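Periplasmic binding protein (Sulfurospirillum deleyianum, PDB 4PAG) probably binds a small solute in the periplasm and delivers it to an ABC transporter, as in the iron-siderophore and vitamin B12 binding protein family. Local coordinates at residues A[33-36]-A[37-41]; A[148-151]-A[152-156]; A[287-290]-A[291-294]. All coordinates share one frame; numbering follows the deposited sequence. Where two conformers were deposited one is given.

Interaction 1: residues A[33-36]-A[37-41]; sequences MIYV and IDDTP
Tyr35 and Asp39 lie side by side where helix 28-37 gives way to loop. Asp39 CB sits 3.4 Å from Tyr35 CD1, an oblique approach to the ring, and the ring and carboxylate planes are 57° apart. Asp39 CG stands between its own backbone N and carbonyl carbon (chi1 64°), which keeps the carboxylate beside the ring. A water donates to Asp39 OD1 at 3.0 Å and, weakly, to Tyr35 OH. Both side chains also bond Ser62: Asp39 OD2 to its hydroxyl and Tyr35 OH to its backbone N.

Behind this pair the helix ends. Asp38 N gives a hydrogen bond of 2.8 Å to Ile34 O. Ile37 N bonds weakly to Met33 O, at 3.3 Å, and weakly to Ile34 O as well. Asp38 then leaves helical geometry. Asp38 OD1 accepts Thr40 N at 3.1 Å, from above the carboxylate plane, in an Asx turn, and Thr40 OG1 at 2.8 Å on the syn side.

Further out, Met33 and Ile37 pack on Leu134, and Val36 on Phe308 and Phe309. These side chains are apolar, but Arg143 bonds the carbonyl Val36 O. The loop carboxylate and the helix phenol thus share two bridging partners, Ser62 and the water.

Interaction 2: residues A[148-151]-A[152-156]; sequences ANMA and QTYLD
Asn149 O accepts two hydrogen bonds from Thr153, one turn further along helix 141-163. Thr153 N donates at 3.0 Å to Asn149 O, the usual helical bond. Thr153 OG1 donates to Asn149 O as well, at 3.1 Å. The two donors reach the oxygen from opposite faces of the carbonyl plane. The Thr153 rotamer (chi1 -62°) sets OG1 beside its own backbone N, anti to the carbonyl carbon, and close enough to bond Asn149 O.

The same turn carries an aromatic contact. The selenomethionine Met150 and Tyr154 lie side by side and point the same way. Met150 CG rests over one face of the Tyr154 ring, offset toward the rim. Met150 CG is 3.6 Å from Tyr154 CE1. This is a CH-pi contact. The Met150 selenium meets the Tyr154 ring obliquely, 4.6 Å from the centroid, in a Met-aromatic contact. Tyr154 N also bonds Met150 O at 2.9 Å.

On another side of the helix, Gln152 NE2 donates to Asp156 OD1 at 2.9 Å. It comes from above the carboxylate plane.

Ala303 of helix 297-309 touches both Met150 and Tyr154. The Tyr154 ring also meets His282 edge-to-face and Lys300 in a cation-pi contact. Ala148 and Gln152 face helix 127-138. Met150 and Tyr154 therefore pack on helix 297-309 as a pair already in contact with each other. The hydroxyl of Thr153, at an exposed position, is satisfied by the helix's own backbone at Asn149 O.

Interaction 3: residues A[287-290]-A[291-294]; sequences KLYP and TRYP
Tyr289 O is the main acceptor of the turn that follows helix 277-288. Tyr293 N donates to Tyr289 O at 2.8 Å, with an N-H...O angle of 158°. This bond also brings Tyr293 CB close to Tyr289 O, at 3.1 Å. Arg292 N is 3.3 Å from Tyr289 O, a weak bond. Tyr289 has already left helical geometry, so these bonds close the turn Tyr289-Tyr293 beyond the helix. A water adds a second bridge, donating to Pro290 O and to Tyr293 O, each at 2.7 Å.

Apolar contacts come next. The Tyr289 ring and the Arg292 side chain cross obliquely. Arg292 CD lies 4.0 Å from Tyr289 CD1, and the ring and guanidinium planes are 71° apart. The Arg292 chain bends at chi2 (146°), and its aliphatic part passes the ring. Tyr289 CB and Tyr293 CB approach to 4.4 Å.

The polar ends of these side chains find partners in other parts of the chain. Arg292 NH2 forms a salt bridge with Glu169. Tyr293 OH turns back to helix 277-288 and bonds His282 ND1. Tyr289 OH bonds Gly199 O and also Thr171 N, just before strand 172-176.

The bonds and the water close the turn that leads from helix 277-288 toward helix 297-309. The arginine contributes carbon to the Tyr289 ring and charge to Glu169, so its two halves serve different kinds of contact at the protein surface.

The three contacts follow one another along the chain without touching. Interaction 1 and interaction 2 have centres about 19 Å apart, with nearest atoms about 8 Å apart. Both pack on helices 127-138 and 297-309, and Phe308 meets Val36 of the first and Met150 of the second. Interactions 2 and 3 lie about 20 Å apart between centres. His282 connects them: it bonds Tyr154 O and, through its other nitrogen, Tyr293 OH. Interactions 1 and 3 are about 33 Å apart between centres, on opposite sides of the chain's centre. No residue of the three contacts is among those lining the bound histidine, which include Asn55, Lys263 and Tyr321.

Interaction 1: residues A[33-36]-A[37-41]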
HETATM    1  N   MSE A  33       8.528   1.000   2.467  1.00 15.20           N
HETATM    2  CA  MSE A  33       8.597   1.019   3.932  1.00 17.59           C
HETATM    3  C   MSE A  33      10.008   1.269   4.416  1.00 16.68           C
HETATM    4  O   MSE A  33      10.231   2.027   5.370  1.00 15.85           O
HETATM    5  CB  MSE A  33       8.056  -0.320   4.424  1.00 19.79           C
HETATM    6  CG  MSE A  33       8.052  -0.433   5.939  1.00 23.01           C
HETATM    7 SE   MSE A  33       6.864  -1.917   6.468  1.00 30.46          SE
HETATM    8  CE  MSE A  33       7.383  -3.298   5.175  1.00 24.87           C
ATOM      9  N   ILE A  34      10.984   0.643   3.767  1.00 16.61           N
ATOM     10  CA  ILE A  34      12.386   0.902   4.104  1.00 17.25           C
ATOM     11  C   ILE A  34      12.712   2.376   3.853  1.00 16.13           C
ATOM     12  O   ILE A  34      13.434   2.996   4.639  1.00 15.73           O
ATOM     13  CB  ILE A  34      13.353   0.009   3.306  1.00 17.58           C
ATOM     14  CG1 ILE A  34      13.159  -1.465   3.687  1.00 18.43           C
ATOM     15  CG2 ILE A  34      14.798   0.425   3.561  1.00 17.94           C
ATOM     16  CD1 ILE A  34      13.834  -2.450   2.744  1.00 17.97           C
ATOM     17  N   TYR A  35      12.170   2.936   2.770  1.00 15.73           N
ATOM     18  CA  TYR A  35      12.406   4.344   2.454  1.00 15.42           C
ATOM     19  C   TYR A  35      12.078   5.254   3.642  1.00 14.81           C
ATOM     20  O   TYR A  35      12.891   6.090   4.025  1.00 14.88           O
ATOM     21  CB  TYR A  35      11.636   4.822   1.204  1.00 14.54           C
ATOM     22  CG  TYR A  35      11.794   6.308   1.077  1.00 15.22           C
ATOM     23  CD1 TYR A  35      12.930   6.858   0.492  1.00 15.04           C
ATOM     24  CD2 TYR A  35      10.875   7.167   1.660  1.00 14.80           C
ATOM     25  CE1 TYR A  35      13.122   8.230   0.461  1.00 16.61           C
ATOM     26  CE2 TYR A  35      11.057   8.530   1.639  1.00 15.81           C
ATOM     27  CZ  TYR A  35      12.176   9.062   1.036  1.00 17.40           C
ATOM     28  OH  TYR A  35      12.335  10.427   1.011  1.00 17.32           O
ATOM     29  N   VAL A  36      10.886   5.099   4.215  1.00 13.86           N
ATOM     30  CA  VAL A  36      10.453   6.010   5.273  1.00 14.11           C
ATOM     31  C   VAL A  36      11.207   5.793   6.590  1.00 15.18           C
ATOM     32  O   VAL A  36      11.266   6.696   7.402  1.00 14.37           O
ATOM     33  CB  VAL A  36       8.911   6.013   5.499  1.00 14.53           C
ATOM     34  CG1 VAL A  36       8.208   6.664   4.313  1.00 14.62           C
ATOM     35  CG2 VAL A  36       8.368   4.621   5.770  1.00 14.19           C
ATOM     36  N   ILE A  37      11.788   4.608   6.795  1.00 16.34           N
ATOM     37  CA  ILE A  37      12.660   4.381   7.948  1.00 16.33           C
ATOM     38  C   ILE A  37      14.019   5.044   7.680  1.00 17.84           C
ATOM     39  O   ILE A  37      14.450   5.919   8.434  1.00 19.63           O
ATOM     40  CB  ILE A  37      12.818   2.881   8.276  1.00 17.08           C
ATOM     41  CG1 ILE A  37      11.468   2.283   8.670  1.00 17.15           C
ATOM     42  CG2 ILE A  37      13.822   2.671   9.412  1.00 17.51           C
ATOM     43  CD1 ILE A  37      11.465   0.770   8.706  1.00 18.14           C
ATOM     44  N   ASP A  38      14.679   4.643   6.598  1.00 16.77           N
ATOM     45  CA  ASP A  38      15.945   5.265   6.190  1.00 19.09           C
ATOM     46  C   ASP A  38      16.295   4.794   4.782  1.00 19.57           C
ATOM     47  O   ASP A  38      16.489   3.603   4.558  1.00 18.63           O
ATOM     48  CB  ASP A  38      17.066   4.886   7.170  1.00 20.37           C
ATOM     49  CG  ASP A  38      18.392   5.552   6.847  1.00 23.54           C
ATOM     50  OD1 ASP A  38      18.430   6.523   6.062  1.00 26.10           O
ATOM     51  OD2 ASP A  38      19.414   5.090   7.384  1.00 27.93           O
ATOM     52  N   ASP A  39      16.367   5.726   3.838  1.00 20.19           N
ATOM     53  CA  ASP A  39      16.668   5.380   2.448  1.00 22.93           C
ATOM     54  C   ASP A  39      18.159   5.156   2.194  1.00 21.73           C
ATOM     55  O   ASP A  39      18.531   4.541   1.192  1.00 21.42           O
ATOM     56  CB  ASP A  39      16.126   6.452   1.499  1.00 26.88           C
ATOM     57  CG  ASP A  39      16.786   7.797   1.689  1.00 29.76           C
ATOM     58  OD1 ASP A  39      16.884   8.248   2.853  1.00 33.77           O
ATOM     59  OD2 ASP A  39      17.189   8.407   0.676  1.00 38.12           O
ATOM     60  N   THR A  40      19.001   5.627   3.112  1.00 20.41           N
ATOM     61  CA  THR A  40      20.450   5.580   2.929  1.00 21.69           C
ATOM     62  C   THR A  40      20.957   4.200   2.472  1.00 18.68           C
ATOM     63  O   THR A  40      21.655   4.116   1.470  1.00 21.85           O
ATOM     64  CB  THR A  40      21.192   6.044   4.198  1.00 24.22           C
ATOM     65  OG1 THR A  40      20.664   7.308   4.614  1.00 26.63           O
ATOM     66  CG2 THR A  40      22.673   6.196   3.932  1.00 27.15           C
ATOM     67  N   PRO A  41      20.576   3.116   3.164  1.00 18.73           N
ATOM     68  CA  PRO A  41      21.154   1.824   2.753  1.00 19.09           C
ATOM     69  C   PRO A  41      20.494   1.105   1.555  1.00 19.98           C
ATOM     70  O   PRO A  41      20.974   0.045   1.162  1.00 19.06           O
ATOM     71  CB  PRO A  41      21.022   0.977   4.011  1.00 19.49           C
ATOM     72  CG  PRO A  41      19.816   1.517   4.699  1.00 20.68           C
ATOM     73  CD  PRO A  41      19.672   2.970   4.320  1.00 20.08           C
TER
HETATM   74  O   HOH W   1      14.870  10.370   3.328  1.00 40.36           O

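Interaction 2: residues A[148-151]-A[152-156]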
ATOM      1  N   ALA A 148       5.803   3.431  13.976  1.00 14.12           N
ATOM      2  CA  ALA A 148       4.960   2.389  14.537  1.00 16.50           C
ATOM      3  C   ALA A 148       3.907   2.956  15.479  1.00 16.54           C
ATOM      4  O   ALA A 148       2.767   2.516  15.462  1.00 16.37           O
ATOM      5  CB  ALA A 148       5.804   1.347  15.271  1.00 16.41           C
ATOM      6  N   ASN A 149       4.286   3.931  16.296  0.50 17.51           N
ATOM      7  CA  ASN A 149       3.347   4.515  17.248  0.50 20.20           C
ATOM      8  C   ASN A 149       2.198   5.262  16.566  0.50 17.30           C
ATOM      9  O   ASN A 149       1.045   5.111  16.968  0.50 17.21           O
ATOM     10  CB  ASN A 149       4.078   5.407  18.248  0.50 25.77           C
ATOM     11  CG  ASN A 149       4.766   4.606  19.338  0.50 31.16           C
ATOM     12  OD1 ASN A 149       4.208   3.649  19.868  0.50 35.57           O
ATOM     13  ND2 ASN A 149       5.987   4.980  19.663  0.50 35.93           N
HETATM   14  N   MSE A 150       2.503   6.038  15.529  1.00 17.23           N
HETATM   15  CA  MSE A 150       1.456   6.722  14.744  1.00 17.39           C
HETATM   16  C   MSE A 150       0.594   5.705  14.033  1.00 16.90           C
HETATM   17  O   MSE A 150      -0.636   5.818  14.029  1.00 18.69           O
HETATM   18  CB  MSE A 150       2.005   7.740  13.742  1.00 17.42           C
HETATM   19  CG  MSE A 150       0.843   8.453  13.037  1.00 19.60           C
HETATM   20 SE   MSE A 150       1.444   9.927  11.871  1.00 21.35          SE
HETATM   21  CE  MSE A 150       1.667  11.266  13.296  1.00 19.43           C
ATOM     22  N   ALA A 151       1.229   4.702  13.439  1.00 16.80           N
ATOM     23  CA  ALA A 151       0.513   3.599  12.824  1.00 16.33           C
ATOM     24  C   ALA A 151      -0.474   2.973  13.815  1.00 16.01           C
ATOM     25  O   ALA A 151      -1.666   2.827  13.509  1.00 15.15           O
ATOM     26  CB  ALA A 151       1.496   2.556  12.298  1.00 16.27           C
ATOM     27  N   GLN A 152       0.011   2.633  15.009  1.00 16.50           N
ATOM     28  CA  GLN A 152      -0.840   1.992  16.013  1.00 17.97           C
ATOM     29  C   GLN A 152      -2.050   2.860  16.372  1.00 17.21           C
ATOM     30  O   GLN A 152      -3.186   2.372  16.423  1.00 18.43           O
ATOM     31  CB  GLN A 152      -0.033   1.664  17.283  1.00 20.21           C
ATOM     32  CG  GLN A 152      -0.780   0.787  18.275  1.00 24.24           C
ATOM     33  CD  GLN A 152      -1.040  -0.595  17.717  1.00 28.41           C
ATOM     34  OE1 GLN A 152      -0.131  -1.418  17.634  1.00 34.34           O
ATOM     35  NE2 GLN A 152      -2.274  -0.850  17.307  1.00 30.84           N
ATOM     36  N   THR A 153      -1.809   4.143  16.610  1.00 16.45           N
ATOM     37  CA  THR A 153      -2.884   5.074  16.955  1.00 18.45           C
ATOM     38  C   THR A 153      -3.929   5.173  15.851  1.00 16.94           C
ATOM     39  O   THR A 153      -5.124   5.053  16.114  1.00 15.80           O
ATOM     40  CB  THR A 153      -2.320   6.473  17.241  1.00 19.78           C
ATOM     41  OG1 THR A 153      -1.440   6.382  18.361  1.00 20.85           O
ATOM     42  CG2 THR A 153      -3.430   7.480  17.547  1.00 21.26           C
ATOM     43  N   TYR A 154      -3.478   5.386  14.620  1.00 15.86           N
ATOM     44  CA  TYR A 154      -4.405   5.528  13.489  1.00 16.28           C
ATOM     45  C   TYR A 154      -5.213   4.251  13.281  1.00 15.06           C
ATOM     46  O   TYR A 154      -6.430   4.301  13.065  1.00 14.97           O
ATOM     47  CB  TYR A 154      -3.650   5.886  12.210  1.00 15.19           C
ATOM     48  CG  TYR A 154      -3.309   7.343  12.052  1.00 14.99           C
ATOM     49  CD1 TYR A 154      -2.976   8.139  13.146  1.00 16.49           C
ATOM     50  CD2 TYR A 154      -3.291   7.926  10.795  1.00 17.32           C
ATOM     51  CE1 TYR A 154      -2.649   9.478  12.982  1.00 18.10           C
ATOM     52  CE2 TYR A 154      -2.965   9.255  10.622  1.00 17.91           C
ATOM     53  CZ  TYR A 154      -2.645  10.028  11.712  1.00 18.13           C
ATOM     54  OH  TYR A 154      -2.325  11.350  11.521  1.00 22.45           O
ATOM     55  N   LEU A 155      -4.540   3.112  13.360  1.00 14.41           N
ATOM     56  CA  LEU A 155      -5.200   1.822  13.183  1.00 16.58           C
ATOM     57  C   LEU A 155      -6.228   1.526  14.286  1.00 17.36           C
ATOM     58  O   LEU A 155      -7.321   1.015  14.004  1.00 17.01           O
ATOM     59  CB  LEU A 155      -4.157   0.706  13.098  1.00 18.60           C
ATOM     60  CG  LEU A 155      -3.324   0.729  11.812  1.00 19.29           C
ATOM     61  CD1 LEU A 155      -2.032  -0.059  11.996  1.00 20.22           C
ATOM     62  CD2 LEU A 155      -4.114   0.199  10.618  1.00 21.10           C
ATOM     63  N   ASP A 156      -5.886   1.856  15.531  1.00 18.09           N
ATOM     64  CA  ASP A 156      -6.806   1.668  16.664  1.00 18.98           C
ATOM     65  C   ASP A 156      -8.030   2.577  16.550  1.00 17.22           C
ATOM     66  O   ASP A 156      -9.150   2.148  16.808  1.00 19.35           O
ATOM     67  CB  ASP A 156      -6.089   1.928  17.995  1.00 21.31           C
ATOM     68  CG  ASP A 156      -5.078   0.841  18.348  1.00 25.33           C
ATOM     69  OD1 ASP A 156      -5.054  -0.216  17.676  1.00 27.13           O
ATOM     70  OD2 ASP A 156      -4.299   1.045  19.309  1.00 29.54           O
TER

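Interaction 3: residues A[287-290]-A[291-294]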
ATOM      1  N   LYS A 287     -14.767   8.796   3.079  1.00 16.23           N
ATOM      2  CA  LYS A 287     -15.630   8.768   1.901  1.00 16.10           C
ATOM      3  C   LYS A 287     -16.825   7.822   2.077  1.00 14.96           C
ATOM      4  O   LYS A 287     -17.906   8.108   1.582  1.00 18.16           O
ATOM      5  CB  LYS A 287     -14.825   8.377   0.658  1.00 17.37           C
ATOM      6  CG  LYS A 287     -13.675   9.316   0.315  1.00 19.28           C
ATOM      7  CD  LYS A 287     -14.109  10.777   0.210  1.00 20.12           C
ATOM      8  CE  LYS A 287     -12.953  11.661  -0.224  1.00 21.67           C
ATOM      9  NZ  LYS A 287     -13.216  13.078   0.129  1.00 22.58           N
ATOM     10  N   LEU A 288     -16.633   6.705   2.777  1.00 13.93           N
ATOM     11  CA  LEU A 288     -17.723   5.754   3.035  1.00 14.48           C
ATOM     12  C   LEU A 288     -18.750   6.275   4.059  1.00 15.20           C
ATOM     13  O   LEU A 288     -19.929   5.940   3.988  1.00 17.73           O
ATOM     14  CB  LEU A 288     -17.156   4.421   3.522  1.00 14.17           C
ATOM     15  CG  LEU A 288     -16.205   3.645   2.601  1.00 14.82           C
ATOM     16  CD1 LEU A 288     -15.780   2.345   3.287  1.00 14.87           C
ATOM     17  CD2 LEU A 288     -16.831   3.359   1.248  1.00 15.63           C
ATOM     18  N   TYR A 289     -18.283   7.092   4.998  1.00 15.00           N
ATOM     19  CA  TYR A 289     -19.074   7.548   6.139  1.00 16.97           C
ATOM     20  C   TYR A 289     -18.926   9.054   6.316  1.00 18.03           C
ATOM     21  O   TYR A 289     -18.409   9.516   7.329  1.00 21.18           O
ATOM     22  CB  TYR A 289     -18.647   6.789   7.398  1.00 17.71           C
ATOM     23  CG  TYR A 289     -18.844   5.314   7.211  1.00 17.83           C
ATOM     24  CD1 TYR A 289     -20.126   4.775   7.199  1.00 17.87           C
ATOM     25  CD2 TYR A 289     -17.764   4.460   6.956  1.00 17.67           C
ATOM     26  CE1 TYR A 289     -20.334   3.433   6.987  1.00 18.61           C
ATOM     27  CE2 TYR A 289     -17.970   3.104   6.739  1.00 16.48           C
ATOM     28  CZ  TYR A 289     -19.262   2.602   6.752  1.00 17.53           C
ATOM     29  OH  TYR A 289     -19.509   1.268   6.542  1.00 17.96           O
ATOM     30  N   PRO A 290     -19.389   9.829   5.320  1.00 21.71           N
ATOM     31  CA  PRO A 290     -19.184  11.286   5.355  1.00 25.02           C
ATOM     32  C   PRO A 290     -19.833  11.982   6.552  1.00 27.09           C
ATOM     33  O   PRO A 290     -19.333  13.014   6.994  1.00 29.88           O
ATOM     34  CB  PRO A 290     -19.797  11.780   4.036  1.00 24.65           C
ATOM     35  CG  PRO A 290     -20.643  10.672   3.535  1.00 23.10           C
ATOM     36  CD  PRO A 290     -20.078   9.394   4.093  1.00 21.92           C
ATOM     37  N   THR A 291     -20.918  11.426   7.079  1.00 24.94           N
ATOM     38  CA  THR A 291     -21.566  12.020   8.244  1.00 29.89           C
ATOM     39  C   THR A 291     -21.095  11.415   9.574  1.00 29.95           C
ATOM     40  O   THR A 291     -21.094  12.102  10.587  1.00 39.74           O
ATOM     41  CB  THR A 291     -23.100  11.929   8.140  1.00 33.38           C
ATOM     42  OG1 THR A 291     -23.501  10.556   8.084  1.00 41.88           O
ATOM     43  CG2 THR A 291     -23.583  12.645   6.896  1.00 30.65           C
ATOM     44  N   ARG A 292     -20.686  10.148   9.576  1.00 24.30           N
ATOM     45  CA  ARG A 292     -20.301   9.467  10.820  1.00 25.52           C
ATOM     46  C   ARG A 292     -18.799   9.548  11.120  1.00 21.71           C
ATOM     47  O   ARG A 292     -18.406   9.506  12.278  1.00 21.79           O
ATOM     48  CB  ARG A 292     -20.716   7.994  10.783  1.00 28.25           C
ATOM     49  CG  ARG A 292     -22.222   7.716  10.799  1.00 35.81           C
ATOM     50  CD  ARG A 292     -22.510   6.479   9.950  1.00 42.36           C
ATOM     51  NE  ARG A 292     -23.722   5.745  10.304  1.00 50.57           N
ATOM     52  CZ  ARG A 292     -23.867   4.979  11.385  1.00 51.36           C
ATOM     53  NH1 ARG A 292     -22.893   4.858  12.282  1.00 55.31           N
ATOM     54  NH2 ARG A 292     -25.011   4.348  11.590  1.00 55.60           N
ATOM     55  N   TYR A 293     -17.960   9.647  10.094  1.00 20.17           N
ATOM     56  CA  TYR A 293     -16.504   9.643  10.307  1.00 18.45           C
ATOM     57  C   TYR A 293     -16.117  10.818  11.209  1.00 18.39           C
ATOM     58  O   TYR A 293     -16.327  11.957  10.844  1.00 20.25           O
ATOM     59  CB  TYR A 293     -15.761   9.715   8.971  1.00 18.28           C
ATOM     60  CG  TYR A 293     -14.260   9.693   9.107  1.00 16.43           C
ATOM     61  CD1 TYR A 293     -13.581   8.508   9.370  1.00 16.88           C
ATOM     62  CD2 TYR A 293     -13.517  10.856   8.966  1.00 16.21           C
ATOM     63  CE1 TYR A 293     -12.195   8.490   9.499  1.00 16.84           C
ATOM     64  CE2 TYR A 293     -12.138  10.843   9.093  1.00 15.36           C
ATOM     65  CZ  TYR A 293     -11.489   9.660   9.356  1.00 15.44           C
ATOM     66  OH  TYR A 293     -10.126   9.676   9.481  1.00 16.64           O
ATOM     67  N   PRO A 294     -15.556  10.539  12.396  1.00 18.84           N
ATOM     68  CA  PRO A 294     -15.407  11.583  13.407  1.00 21.05           C
ATOM     69  C   PRO A 294     -14.099  12.385  13.396  1.00 20.56           C
ATOM     70  O   PRO A 294     -13.944  13.269  14.230  1.00 23.71           O
ATOM     71  CB  PRO A 294     -15.502  10.785  14.709  1.00 21.64           C
ATOM     72  CG  PRO A 294     -14.822   9.516  14.374  1.00 22.25           C
ATOM     73  CD  PRO A 294     -15.163   9.225  12.933  1.00 19.20           C
TER
HETATM   74  O   HOH W   2     -17.053  13.169   8.514  1.00 27.07           O